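Local coordinates for protein isoaspartyl dipeptidase (Fervidobacterium islandicum, PDB 7CDH) that probably hydrolyses isoaspartyl (beta-aspartyl) dipeptides as a two-zinc metallopeptidase of the amidohydrolase family, and may thereby serve in protein repair, at residues P55-P60 with E326-S331; G89-V94 with V365-K370; L247-P252 with V307-Y312. One frame throughout, in Å; residues are numbered along the deposited sequence.

All three interactions lie within the amidohydrolase family region, 1 and 3 in the barrel. Interactions 1 and 2 are buried and share one sheet through neighbouring strands 51-59 and 90-95, the backbone of L57 bonding to that of T91. Interaction 1 adds a backbone hydrogen bond and a bridging water to a strand, whereas interaction 2 joins the barrel to the C-terminal strand 364-369 by methyl packing, with no hydrogen bond across. Interaction 3 is partly buried, brings the Q251 side chain to about 10 Å from a zinc ion, and relies on a proline, an alanine and a tyrosine ring. V310 of helix 309-318 ties it to interaction 1 by touching L57, D59 and S331.

Interaction 1 of 3, residues P55-P60 with E326-S331; sequences PGLIDP and EVLKIS
The carbonyl oxygen of S331 takes the backbone N-H of I58 in a hydrogen bond of 2.9 Å between I58 N and S331 O, and CA of L57 and CB of I58 each lie 3.6 Å from the same oxygen. This anchors the turn after helix 324-327 to the first strand of the TIM barrel, 51-59, after which the chain turns a corner at P60 and leads to the zinc ligands H61 and H63. The bond is nearly straight, 160° at the hydrogen, and the donor lies in the plane of the carbonyl. On its other side the strand is already engaged: L57 and D59 exchange backbone bonds with the neighbouring strand 90-95, so I58 turns its own amide toward the S331 turn. The carbonyl of I58 is tied to the same residue through a water, which donates to I58 O at 2.6 Å and accepts from S331 OG at 2.8 Å. Two links, one direct and one through solvent, thus hold I58 to S331, whose side chain also rests on I282 of strand 280-283 and on V310.

Apolar contacts flank the polar pair. In L57 the first torsion puts CG anti to the carbonyl carbon (chi1 -56°). The CD2 methyl of L57 lies 4.0 Å from CB of S331, and more loosely against CD2 of L328. L328 belongs to a short 3-10 segment, and its backbone oxygen is taken by T332 OG1. Its other methyl reaches P55, two residues before L57, where L328 CD1 meets the ring carbon CD of P55 at 4.2 Å.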
ATOM      1  N   PRO A  55      18.870 -21.921  40.845  1.00 37.98           N
ATOM      2  CA  PRO A  55      18.552 -21.850  39.428  1.00 37.05           C
ATOM      3  C   PRO A  55      18.930 -20.438  38.954  1.00 37.00           C
ATOM      4  O   PRO A  55      18.801 -19.522  39.735  1.00 30.38           O
ATOM      5  CB  PRO A  55      17.041 -22.071  39.368  1.00 39.59           C
ATOM      6  CG  PRO A  55      16.641 -22.475  40.790  1.00 36.50           C
ATOM      7  CD  PRO A  55      17.668 -21.836  41.685  1.00 36.36           C
ATOM      8  N   GLY A  56      19.399 -20.290  37.707  1.00 36.37           N
ATOM      9  CA  GLY A  56      19.683 -18.961  37.143  1.00 31.41           C
ATOM     10  C   GLY A  56      18.434 -18.097  37.212  1.00 27.81           C
ATOM     11  O   GLY A  56      17.333 -18.626  36.986  1.00 23.12           O
ATOM     12  N   LEU A  57      18.591 -16.834  37.571  1.00 26.49           N
ATOM     13  CA  LEU A  57      17.483 -15.874  37.686  1.00 29.13           C
ATOM     14  C   LEU A  57      16.984 -15.485  36.283  1.00 33.59           C
ATOM     15  O   LEU A  57      17.794 -15.375  35.317  1.00 30.87           O
ATOM     16  CB  LEU A  57      18.021 -14.641  38.408  1.00 33.34           C
ATOM     17  CG  LEU A  57      18.653 -14.878  39.770  1.00 34.25           C
ATOM     18  CD1 LEU A  57      19.086 -13.553  40.397  1.00 36.67           C
ATOM     19  CD2 LEU A  57      17.663 -15.573  40.675  1.00 37.08           C
ATOM     20  N   ILE A  58      15.674 -15.319  36.183  1.00 34.19           N
ATOM     21  CA  ILE A  58      14.922 -14.946  34.954  1.00 34.89           C
ATOM     22  C   ILE A  58      14.335 -13.558  35.214  1.00 36.45           C
ATOM     23  O   ILE A  58      13.580 -13.433  36.185  1.00 38.55           O
ATOM     24  CB  ILE A  58      13.828 -15.987  34.697  1.00 34.45           C
ATOM     25  CG1 ILE A  58      14.415 -17.397  34.586  1.00 35.52           C
ATOM     26  CG2 ILE A  58      12.998 -15.603  33.493  1.00 32.32           C
ATOM     27  CD1 ILE A  58      13.360 -18.498  34.641  1.00 36.53           C
ATOM     28  N   ASP A  59      14.790 -12.545  34.467  1.00 39.01           N
ATOM     29  CA  ASP A  59      14.281 -11.150  34.515  1.00 36.36           C
ATOM     30  C   ASP A  59      13.302 -10.998  33.351  1.00 37.05           C
ATOM     31  O   ASP A  59      13.709 -10.896  32.206  1.00 37.74           O
ATOM     32  CB  ASP A  59      15.457 -10.182  34.450  1.00 35.24           C
ATOM     33  CG  ASP A  59      15.105  -8.738  34.764  1.00 40.77           C
ATOM     34  OD1 ASP A  59      13.883  -8.414  34.821  1.00 43.29           O
ATOM     35  OD2 ASP A  59      16.067  -7.925  34.945  1.00 41.27           O
ATOM     36  N   PRO A  60      11.975 -11.045  33.574  1.00 38.79           N
ATOM     37  CA  PRO A  60      11.023 -11.036  32.452  1.00 38.21           C
ATOM     38  C   PRO A  60      10.673  -9.661  31.854  1.00 34.35           C
ATOM     39  O   PRO A  60       9.723  -9.551  31.097  1.00 38.27           O
ATOM     40  CB  PRO A  60       9.781 -11.600  33.150  1.00 38.49           C
ATOM     41  CG  PRO A  60       9.859 -10.952  34.525  1.00 37.33           C
ATOM     42  CD  PRO A  60      11.323 -11.089  34.897  1.00 35.28           C
ATOM     43  N   GLU A 326      11.408 -20.112  49.049  1.00 39.57           N
ATOM     44  CA  GLU A 326      10.119 -19.442  48.778  1.00 45.75           C
ATOM     45  C   GLU A 326      10.382 -18.158  47.984  1.00 41.29           C
ATOM     46  O   GLU A 326       9.703 -17.948  46.972  1.00 39.62           O
ATOM     47  CB  GLU A 326       9.384 -19.189  50.099  1.00 54.77           C
ATOM     48  CG  GLU A 326       8.745 -20.449  50.679  1.00 62.14           C
ATOM     49  CD  GLU A 326       7.592 -21.020  49.858  1.00 67.70           C
ATOM     50  OE1 GLU A 326       7.519 -22.269  49.716  1.00 66.89           O
ATOM     51  OE2 GLU A 326       6.755 -20.212  49.362  1.00 75.76           O
ATOM     52  N   VAL A 327      11.337 -17.330  48.411  1.00 38.13           N
ATOM     53  CA  VAL A 327      11.645 -16.042  47.729  1.00 38.36           C
ATOM     54  C   VAL A 327      12.072 -16.316  46.275  1.00 37.34           C
ATOM     55  O   VAL A 327      11.587 -15.664  45.411  1.00 39.39           O
ATOM     56  CB  VAL A 327      12.687 -15.233  48.496  1.00 37.52           C
ATOM     57  CG1 VAL A 327      12.881 -13.875  47.875  1.00 38.91           C
ATOM     58  CG2 VAL A 327      12.252 -15.054  49.934  1.00 47.44           C
ATOM     59  N   LEU A 328      12.837 -17.355  46.014  1.00 33.71           N
ATOM     60  CA  LEU A 328      13.372 -17.632  44.677  1.00 37.21           C
ATOM     61  C   LEU A 328      12.256 -17.813  43.651  1.00 39.68           C
ATOM     62  O   LEU A 328      12.546 -17.720  42.460  1.00 43.39           O
ATOM     63  CB  LEU A 328      14.204 -18.904  44.755  1.00 36.38           C
ATOM     64  CG  LEU A 328      15.622 -18.688  45.244  1.00 37.28           C
ATOM     65  CD1 LEU A 328      16.342 -20.033  45.280  1.00 40.77           C
ATOM     66  CD2 LEU A 328      16.351 -17.695  44.354  1.00 37.26           C
ATOM     67  N   LYS A 329      11.049 -18.121  44.087  1.00 40.96           N
ATOM     68  CA  LYS A 329       9.918 -18.385  43.178  1.00 39.44           C
ATOM     69  C   LYS A 329       9.709 -17.180  42.262  1.00 35.09           C
ATOM     70  O   LYS A 329       9.278 -17.413  41.129  1.00 36.16           O
ATOM     71  CB  LYS A 329       8.635 -18.660  43.963  1.00 44.54           C
ATOM     72  CG  LYS A 329       8.603 -20.007  44.657  1.00 50.49           C
ATOM     73  CD  LYS A 329       7.350 -20.162  45.484  1.00 55.39           C
ATOM     74  CE  LYS A 329       7.204 -21.538  46.082  1.00 54.28           C
ATOM     75  NZ  LYS A 329       5.822 -21.712  46.573  1.00 62.76           N
ATOM     76  N   ILE A 330       9.988 -15.965  42.745  1.00 32.44           N
ATOM     77  CA  ILE A 330       9.628 -14.697  42.046  1.00 36.21           C
ATOM     78  C   ILE A 330      10.522 -14.452  40.814  1.00 33.31           C
ATOM     79  O   ILE A 330      10.167 -13.599  39.974  1.00 34.15           O
ATOM     80  CB  ILE A 330       9.693 -13.505  43.009  1.00 34.01           C
ATOM     81  CG1 ILE A 330      11.101 -13.263  43.535  1.00 34.12           C
ATOM     82  CG2 ILE A 330       8.669 -13.650  44.113  1.00 34.82           C
ATOM     83  CD1 ILE A 330      11.138 -12.180  44.595  1.00 37.44           C
ATOM     84  N   SER A 331      11.653 -15.133  40.756  1.00 28.34           N
ATOM     85  CA  SER A 331      12.715 -14.963  39.746  1.00 28.69           C
ATOM     86  C   SER A 331      13.093 -16.308  39.143  1.00 27.51           C
ATOM     87  O   SER A 331      13.967 -16.306  38.306  1.00 34.35           O
ATOM     88  CB  SER A 331      13.918 -14.275  40.323  1.00 27.84           C
ATOM     89  OG  SER A 331      13.551 -12.974  40.735  1.00 28.13           O
TER
HETATM   90  O   HOH W   1      13.022 -11.876  38.208  1.00 29.53           O

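Interaction 2 of 3, residues G89-V94 with V365-K370; sequences GVTTVV and VSVISK
T91 and V367 meet through methyls that their first torsions bring together: CG2 of T91 lies beside its own backbone N, with OG1 between that nitrogen and the carbonyl carbon (chi1 51°), while CG1 of V367 stands anti to its backbone N (chi1 -178°). The two methyls, T91 CG2 and V367 CG1, come to 3.6 Å, and the two side chains run alongside one another, pointing opposite ways. The contact packs the barrel strand 90-95 of the amidohydrolase fold against strand 364-369, which belongs to the C-terminal antiparallel strands of the same curled sheet. Their axes pass 7.8 Å apart at 37°, and no hydrogen bond spans them. Packing therefore carries the junction, the T91 methyl also lying against the backbone oxygen of I368.

The entry to the barrel strand is shaped by G89, which leaves the preceding helix in a Schellman motif with positive phi. Its CA lies 4.4 Å from CG2 of V367.

Polar groups at this junction find partners outside it. OG1 of T91 makes a weak bond to L57 O on strand 51-59, and T91 O accepts from the side-chain amide of N122. The hydroxyl of S369 comes no nearer to T91 than 4.1 Å, from S369 OG to T91 O; its stronger hydrogen bond is with the backbone oxygen of G120, and a weak one joins it to N122 ND2.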
ATOM      1  N   GLY A  89      23.575 -12.291  38.238  1.00 32.30           N
ATOM      2  CA  GLY A  89      22.965 -13.629  38.327  1.00 34.92           C
ATOM      3  C   GLY A  89      21.805 -13.860  37.372  1.00 36.85           C
ATOM      4  O   GLY A  89      21.181 -14.914  37.471  1.00 36.37           O
ATOM      5  N   VAL A  90      21.538 -12.943  36.441  1.00 38.55           N
ATOM      6  CA  VAL A  90      20.443 -13.063  35.435  1.00 35.00           C
ATOM      7  C   VAL A  90      20.941 -13.847  34.221  1.00 33.18           C
ATOM      8  O   VAL A  90      21.830 -13.354  33.533  1.00 40.13           O
ATOM      9  CB  VAL A  90      19.956 -11.666  35.045  1.00 35.76           C
ATOM     10  CG1 VAL A  90      18.915 -11.746  33.944  1.00 35.68           C
ATOM     11  CG2 VAL A  90      19.419 -10.934  36.274  1.00 35.48           C
ATOM     12  N   THR A  91      20.394 -15.033  33.983  1.00 30.69           N
ATOM     13  CA  THR A  91      20.790 -15.931  32.870  1.00 30.56           C
ATOM     14  C   THR A  91      19.701 -15.922  31.784  1.00 27.82           C
ATOM     15  O   THR A  91      19.901 -16.496  30.717  1.00 29.07           O
ATOM     16  CB  THR A  91      21.049 -17.364  33.381  1.00 31.57           C
ATOM     17  OG1 THR A  91      19.956 -17.834  34.173  1.00 30.84           O
ATOM     18  CG2 THR A  91      22.310 -17.462  34.201  1.00 32.03           C
ATOM     19  N   THR A  92      18.535 -15.384  32.075  1.00 24.80           N
ATOM     20  CA  THR A  92      17.449 -15.312  31.097  1.00 27.32           C
ATOM     21  C   THR A  92      16.846 -13.929  31.194  1.00 30.19           C
ATOM     22  O   THR A  92      16.625 -13.439  32.323  1.00 31.82           O
ATOM     23  CB  THR A  92      16.401 -16.400  31.277  1.00 31.68           C
ATOM     24  OG1 THR A  92      17.031 -17.664  31.055  1.00 34.10           O
ATOM     25  CG2 THR A  92      15.239 -16.223  30.321  1.00 35.87           C
ATOM     26  N   VAL A  93      16.622 -13.331  30.028  1.00 31.59           N
ATOM     27  CA  VAL A  93      16.084 -11.957  29.884  1.00 29.55           C
ATOM     28  C   VAL A  93      14.959 -12.008  28.859  1.00 25.72           C
ATOM     29  O   VAL A  93      15.038 -12.769  27.920  1.00 25.67           O
ATOM     30  CB  VAL A  93      17.263 -11.048  29.512  1.00 34.56           C
ATOM     31  CG1 VAL A  93      16.918  -9.966  28.527  1.00 40.15           C
ATOM     32  CG2 VAL A  93      17.875 -10.455  30.767  1.00 34.79           C
ATOM     33  N   VAL A  94      13.906 -11.263  29.103  1.00 27.92           N
ATOM     34  CA  VAL A  94      12.807 -11.020  28.143  1.00 27.06           C
ATOM     35  C   VAL A  94      12.841  -9.536  27.846  1.00 27.31           C
ATOM     36  O   VAL A  94      12.622  -8.734  28.809  1.00 24.71           O
ATOM     37  CB  VAL A  94      11.439 -11.460  28.670  1.00 29.13           C
ATOM     38  CG1 VAL A  94      10.430 -11.409  27.540  1.00 32.71           C
ATOM     39  CG2 VAL A  94      11.471 -12.863  29.243  1.00 30.83           C
ATOM     40  N   VAL A 365      29.076 -15.674  42.941  1.00 36.75           N
ATOM     41  CA  VAL A 365      30.512 -15.945  42.649  1.00 40.64           C
ATOM     42  C   VAL A 365      30.619 -16.774  41.377  1.00 38.41           C
ATOM     43  O   VAL A 365      31.690 -16.768  40.778  1.00 44.36           O
ATOM     44  CB  VAL A 365      31.243 -16.610  43.843  1.00 44.73           C
ATOM     45  CG1 VAL A 365      31.222 -15.718  45.084  1.00 43.79           C
ATOM     46  CG2 VAL A 365      30.675 -17.980  44.175  1.00 46.76           C
ATOM     47  N   SER A 366      29.602 -17.532  41.002  1.00 35.79           N
ATOM     48  CA  SER A 366      29.676 -18.222  39.698  1.00 37.65           C
ATOM     49  C   SER A 366      28.307 -18.244  39.021  1.00 36.70           C
ATOM     50  O   SER A 366      27.271 -18.201  39.720  1.00 39.94           O
ATOM     51  CB  SER A 366      30.324 -19.569  39.853  1.00 38.32           C
ATOM     52  OG  SER A 366      31.650 -19.388  40.322  1.00 38.38           O
ATOM     53  N   VAL A 367      28.325 -18.200  37.691  1.00 35.37           N
ATOM     54  CA  VAL A 367      27.102 -18.092  36.856  1.00 34.74           C
ATOM     55  C   VAL A 367      27.255 -19.031  35.678  1.00 32.29           C
ATOM     56  O   VAL A 367      28.256 -18.926  34.989  1.00 32.38           O
ATOM     57  CB  VAL A 367      26.833 -16.666  36.378  1.00 33.98           C
ATOM     58  CG1 VAL A 367      25.544 -16.623  35.579  1.00 39.09           C
ATOM     59  CG2 VAL A 367      26.756 -15.715  37.543  1.00 33.74           C
ATOM     60  N   ILE A 368      26.283 -19.918  35.513  1.00 31.17           N
ATOM     61  CA  ILE A 368      26.303 -20.984  34.482  1.00 34.48           C
ATOM     62  C   ILE A 368      25.023 -20.860  33.647  1.00 37.61           C
ATOM     63  O   ILE A 368      23.942 -20.662  34.235  1.00 37.01           O
ATOM     64  CB  ILE A 368      26.474 -22.349  35.162  1.00 33.08           C
ATOM     65  CG1 ILE A 368      27.738 -22.353  36.025  1.00 38.42           C
ATOM     66  CG2 ILE A 368      26.500 -23.475  34.151  1.00 30.10           C
ATOM     67  CD1 ILE A 368      28.009 -23.680  36.678  1.00 45.82           C
ATOM     68  N   SER A 369      25.174 -20.876  32.317  1.00 39.57           N
ATOM     69  CA  SER A 369      24.067 -20.777  31.334  1.00 39.39           C
ATOM     70  C   SER A 369      24.322 -21.800  30.241  1.00 38.40           C
ATOM     71  O   SER A 369      25.422 -21.795  29.696  1.00 37.57           O
ATOM     72  CB  SER A 369      23.935 -19.394  30.776  1.00 38.39           C
ATOM     73  OG  SER A 369      22.782 -19.307  29.950  1.00 44.28           O
ATOM     74  N   LYS A 370      23.357 -22.680  30.003  1.00 37.87           N
ATOM     75  CA  LYS A 370      23.489 -23.753  29.005  1.00 43.36           C
ATOM     76  C   LYS A 370      24.757 -24.536  29.338  1.00 44.21           C
ATOM     77  O   LYS A 370      25.382 -25.106  28.416  1.00 45.67           O
ATOM     78  CB  LYS A 370      23.537 -23.154  27.595  1.00 50.13           C
ATOM     79  CG  LYS A 370      22.434 -22.147  27.290  1.00 57.29           C
ATOM     80  CD  LYS A 370      22.534 -21.467  25.936  1.00 56.72           C
ATOM     81  CE  LYS A 370      22.985 -20.020  26.022  1.00 59.39           C
ATOM     82  NZ  LYS A 370      22.543 -19.230  24.851  1.00 56.82           N
TER

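Interaction 3 of 3, residues L247-P252 with V307-Y312; sequences LTALQP and VSAVWY
The aromatic contact is between P252 and Y312: CA of P252 sits over the centre of the tyrosine ring, 3.7 Å from the centroid and 10° off the normal, a CH-pi interaction. With CG anti to its backbone N (chi1 -178°), the Y312 ring also meets the proline pyrrolidine, P252 CG lying 3.8 Å from Y312 CG, and L250 CD2 lies 4.3 Å from Y312 CE2. An alanine in place of Y312 would probably leave P252 and the L250 methyl without this aromatic surface, freeing the loop to shift.

Aliphatic packing centres on A309, whose methyl meets that of A249, CB to CB, at 3.6 Å. The carboxamide of Q251 folds back at chi2 (-61°) over the A309 methyl, and P252 CD also lies 3.8 Å from A309 CA.

No hydrogen bond joins the two segments themselves, but Q251 OE1 accepts from S306 N, just ahead of 307-312, while Q251 NE2 makes a weak bond to A249 O.

The Q251 side chain is about 10 Å from a zinc ion, and T248 OG1 bonds ND1 of the zinc ligand H224. Loops that follow the barrel strands and gather beside the metal centre in this way are characteristic of TIM-barrel amidohydrolases.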
ATOM      1  N   LEU A 247       6.146  -7.032  39.753  1.00 32.09           N
ATOM      2  CA  LEU A 247       6.497  -5.904  40.641  1.00 34.76           C
ATOM      3  C   LEU A 247       7.877  -5.428  40.195  1.00 33.51           C
ATOM      4  O   LEU A 247       8.768  -6.276  39.911  1.00 31.23           O
ATOM      5  CB  LEU A 247       6.549  -6.400  42.094  1.00 37.80           C
ATOM      6  CG  LEU A 247       5.362  -7.230  42.580  1.00 38.83           C
ATOM      7  CD1 LEU A 247       5.587  -7.734  44.010  1.00 42.50           C
ATOM      8  CD2 LEU A 247       4.067  -6.437  42.502  1.00 37.29           C
ATOM      9  N   THR A 248       8.075  -4.130  40.113  1.00 32.06           N
ATOM     10  CA  THR A 248       9.396  -3.623  39.696  1.00 34.44           C
ATOM     11  C   THR A 248      10.324  -3.805  40.894  1.00 31.52           C
ATOM     12  O   THR A 248      10.047  -3.241  41.973  1.00 31.30           O
ATOM     13  CB  THR A 248       9.315  -2.190  39.171  1.00 38.08           C
ATOM     14  OG1 THR A 248       8.330  -2.178  38.136  1.00 39.93           O
ATOM     15  CG2 THR A 248      10.654  -1.733  38.655  1.00 39.30           C
ATOM     16  N   ALA A 249      11.373  -4.580  40.703  1.00 30.97           N
ATOM     17  CA  ALA A 249      12.447  -4.779  41.692  1.00 32.87           C
ATOM     18  C   ALA A 249      12.877  -3.437  42.294  1.00 36.18           C
ATOM     19  O   ALA A 249      12.893  -2.414  41.591  1.00 38.37           O
ATOM     20  CB  ALA A 249      13.612  -5.478  41.044  1.00 31.48           C
ATOM     21  N   LEU A 250      13.249  -3.468  43.571  1.00 43.10           N
ATOM     22  CA  LEU A 250      13.945  -2.357  44.254  1.00 46.46           C
ATOM     23  C   LEU A 250      15.303  -2.190  43.572  1.00 42.33           C
ATOM     24  O   LEU A 250      15.973  -3.207  43.339  1.00 42.58           O
ATOM     25  CB  LEU A 250      14.071  -2.698  45.739  1.00 51.21           C
ATOM     26  CG  LEU A 250      13.824  -1.541  46.694  1.00 55.70           C
ATOM     27  CD1 LEU A 250      12.369  -1.130  46.637  1.00 59.06           C
ATOM     28  CD2 LEU A 250      14.238  -1.938  48.108  1.00 58.27           C
ATOM     29  N   GLN A 251      15.631  -0.971  43.158  1.00 43.72           N
ATOM     30  CA  GLN A 251      16.951  -0.638  42.549  1.00 47.48           C
ATOM     31  C   GLN A 251      17.960  -0.448  43.686  1.00 46.23           C
ATOM     32  O   GLN A 251      17.657   0.203  44.679  1.00 45.90           O
ATOM     33  CB  GLN A 251      16.810   0.604  41.650  1.00 46.40           C
ATOM     34  CG  GLN A 251      15.758   0.472  40.542  1.00 45.59           C
ATOM     35  CD  GLN A 251      16.003  -0.644  39.546  1.00 47.24           C
ATOM     36  OE1 GLN A 251      17.105  -0.789  39.009  1.00 39.19           O
ATOM     37  NE2 GLN A 251      14.976  -1.469  39.326  1.00 43.25           N
ATOM     38  N   PRO A 252      19.190  -0.995  43.604  1.00 46.73           N
ATOM     39  CA  PRO A 252      20.224  -0.734  44.609  1.00 52.93           C
ATOM     40  C   PRO A 252      20.433   0.727  45.033  1.00 59.44           C
ATOM     41  O   PRO A 252      20.767   0.929  46.186  1.00 73.83           O
ATOM     42  CB  PRO A 252      21.493  -1.261  43.940  1.00 48.60           C
ATOM     43  CG  PRO A 252      20.990  -2.396  43.099  1.00 46.84           C
ATOM     44  CD  PRO A 252      19.654  -1.920  42.565  1.00 48.84           C
ATOM     45  N   VAL A 307      19.718  -4.525  35.980  1.00 30.03           N
ATOM     46  CA  VAL A 307      19.374  -5.953  36.171  1.00 37.30           C
ATOM     47  C   VAL A 307      19.900  -6.416  37.549  1.00 40.88           C
ATOM     48  O   VAL A 307      19.383  -7.438  38.058  1.00 35.47           O
ATOM     49  CB  VAL A 307      19.886  -6.849  35.031  1.00 35.15           C
ATOM     50  CG1 VAL A 307      19.169  -6.549  33.736  1.00 37.74           C
ATOM     51  CG2 VAL A 307      21.381  -6.736  34.849  1.00 40.27           C
ATOM     52  N   SER A 308      20.862  -5.696  38.140  1.00 39.05           N
ATOM     53  CA  SER A 308      21.342  -5.925  39.532  1.00 37.37           C
ATOM     54  C   SER A 308      20.164  -5.824  40.525  1.00 37.90           C
ATOM     55  O   SER A 308      20.214  -6.481  41.603  1.00 35.35           O
ATOM     56  CB  SER A 308      22.486  -4.997  39.895  1.00 33.97           C
ATOM     57  OG  SER A 308      22.016  -3.695  40.222  1.00 33.23           O
ATOM     58  N   ALA A 309      19.102  -5.108  40.171  1.00 32.09           N
ATOM     59  CA  ALA A 309      17.937  -4.976  41.062  1.00 34.36           C
ATOM     60  C   ALA A 309      17.360  -6.350  41.451  1.00 35.38           C
ATOM     61  O   ALA A 309      16.696  -6.421  42.490  1.00 36.41           O
ATOM     62  CB  ALA A 309      16.886  -4.123  40.420  1.00 34.51           C
ATOM     63  N   VAL A 310      17.561  -7.405  40.672  1.00 34.89           N
ATOM     64  CA  VAL A 310      16.793  -8.651  40.906  1.00 38.52           C
ATOM     65  C   VAL A 310      17.370  -9.352  42.149  1.00 43.27           C
ATOM     66  O   VAL A 310      16.601  -9.696  43.082  1.00 39.52           O
ATOM     67  CB  VAL A 310      16.773  -9.555  39.668  1.00 39.41           C
ATOM     68  CG1 VAL A 310      16.374 -10.975  40.039  1.00 40.03           C
ATOM     69  CG2 VAL A 310      15.823  -9.002  38.609  1.00 40.79           C
ATOM     70  N   TRP A 311      18.676  -9.558  42.172  1.00 40.75           N
ATOM     71  CA  TRP A 311      19.342 -10.264  43.283  1.00 39.87           C
ATOM     72  C   TRP A 311      19.342  -9.347  44.511  1.00 42.62           C
ATOM     73  O   TRP A 311      19.156  -9.830  45.651  1.00 41.88           O
ATOM     74  CB  TRP A 311      20.733 -10.714  42.859  1.00 40.65           C
ATOM     75  CG  TRP A 311      21.444 -11.496  43.910  1.00 45.96           C
ATOM     76  CD1 TRP A 311      22.619 -11.157  44.504  1.00 45.45           C
ATOM     77  CD2 TRP A 311      21.009 -12.720  44.521  1.00 43.35           C
ATOM     78  NE1 TRP A 311      22.968 -12.105  45.410  1.00 49.34           N
ATOM     79  CE2 TRP A 311      22.008 -13.082  45.441  1.00 49.20           C
ATOM     80  CE3 TRP A 311      19.906 -13.563  44.353  1.00 42.84           C
ATOM     81  CZ2 TRP A 311      21.927 -14.244  46.213  1.00 47.51           C
ATOM     82  CZ3 TRP A 311      19.813 -14.697  45.124  1.00 46.77           C
ATOM     83  CH2 TRP A 311      20.812 -15.034  46.041  1.00 47.63           C
ATOM     84  N   TYR A 312      19.451  -8.051  44.292  1.00 40.27           N
ATOM     85  CA  TYR A 312      19.348  -7.058  45.379  1.00 39.75           C
ATOM     86  C   TYR A 312      18.006  -7.247  46.098  1.00 39.06           C
ATOM     87  O   TYR A 312      17.994  -7.224  47.347  1.00 40.09           O
ATOM     88  CB  TYR A 312      19.515  -5.647  44.822  1.00 35.30           C
ATOM     89  CG  TYR A 312      19.462  -4.555  45.859  1.00 35.77           C
ATOM     90  CD1 TYR A 312      20.541  -4.277  46.678  1.00 41.88           C
ATOM     91  CD2 TYR A 312      18.324  -3.803  46.030  1.00 37.01           C
ATOM     92  CE1 TYR A 312      20.493  -3.261  47.617  1.00 41.41           C
ATOM     93  CE2 TYR A 312      18.249  -2.798  46.969  1.00 40.86           C
ATOM     94  CZ  TYR A 312      19.341  -2.521  47.761  1.00 42.10           C
ATOM     95  OH  TYR A 312      19.239  -1.518  48.673  1.00 52.68           O
TER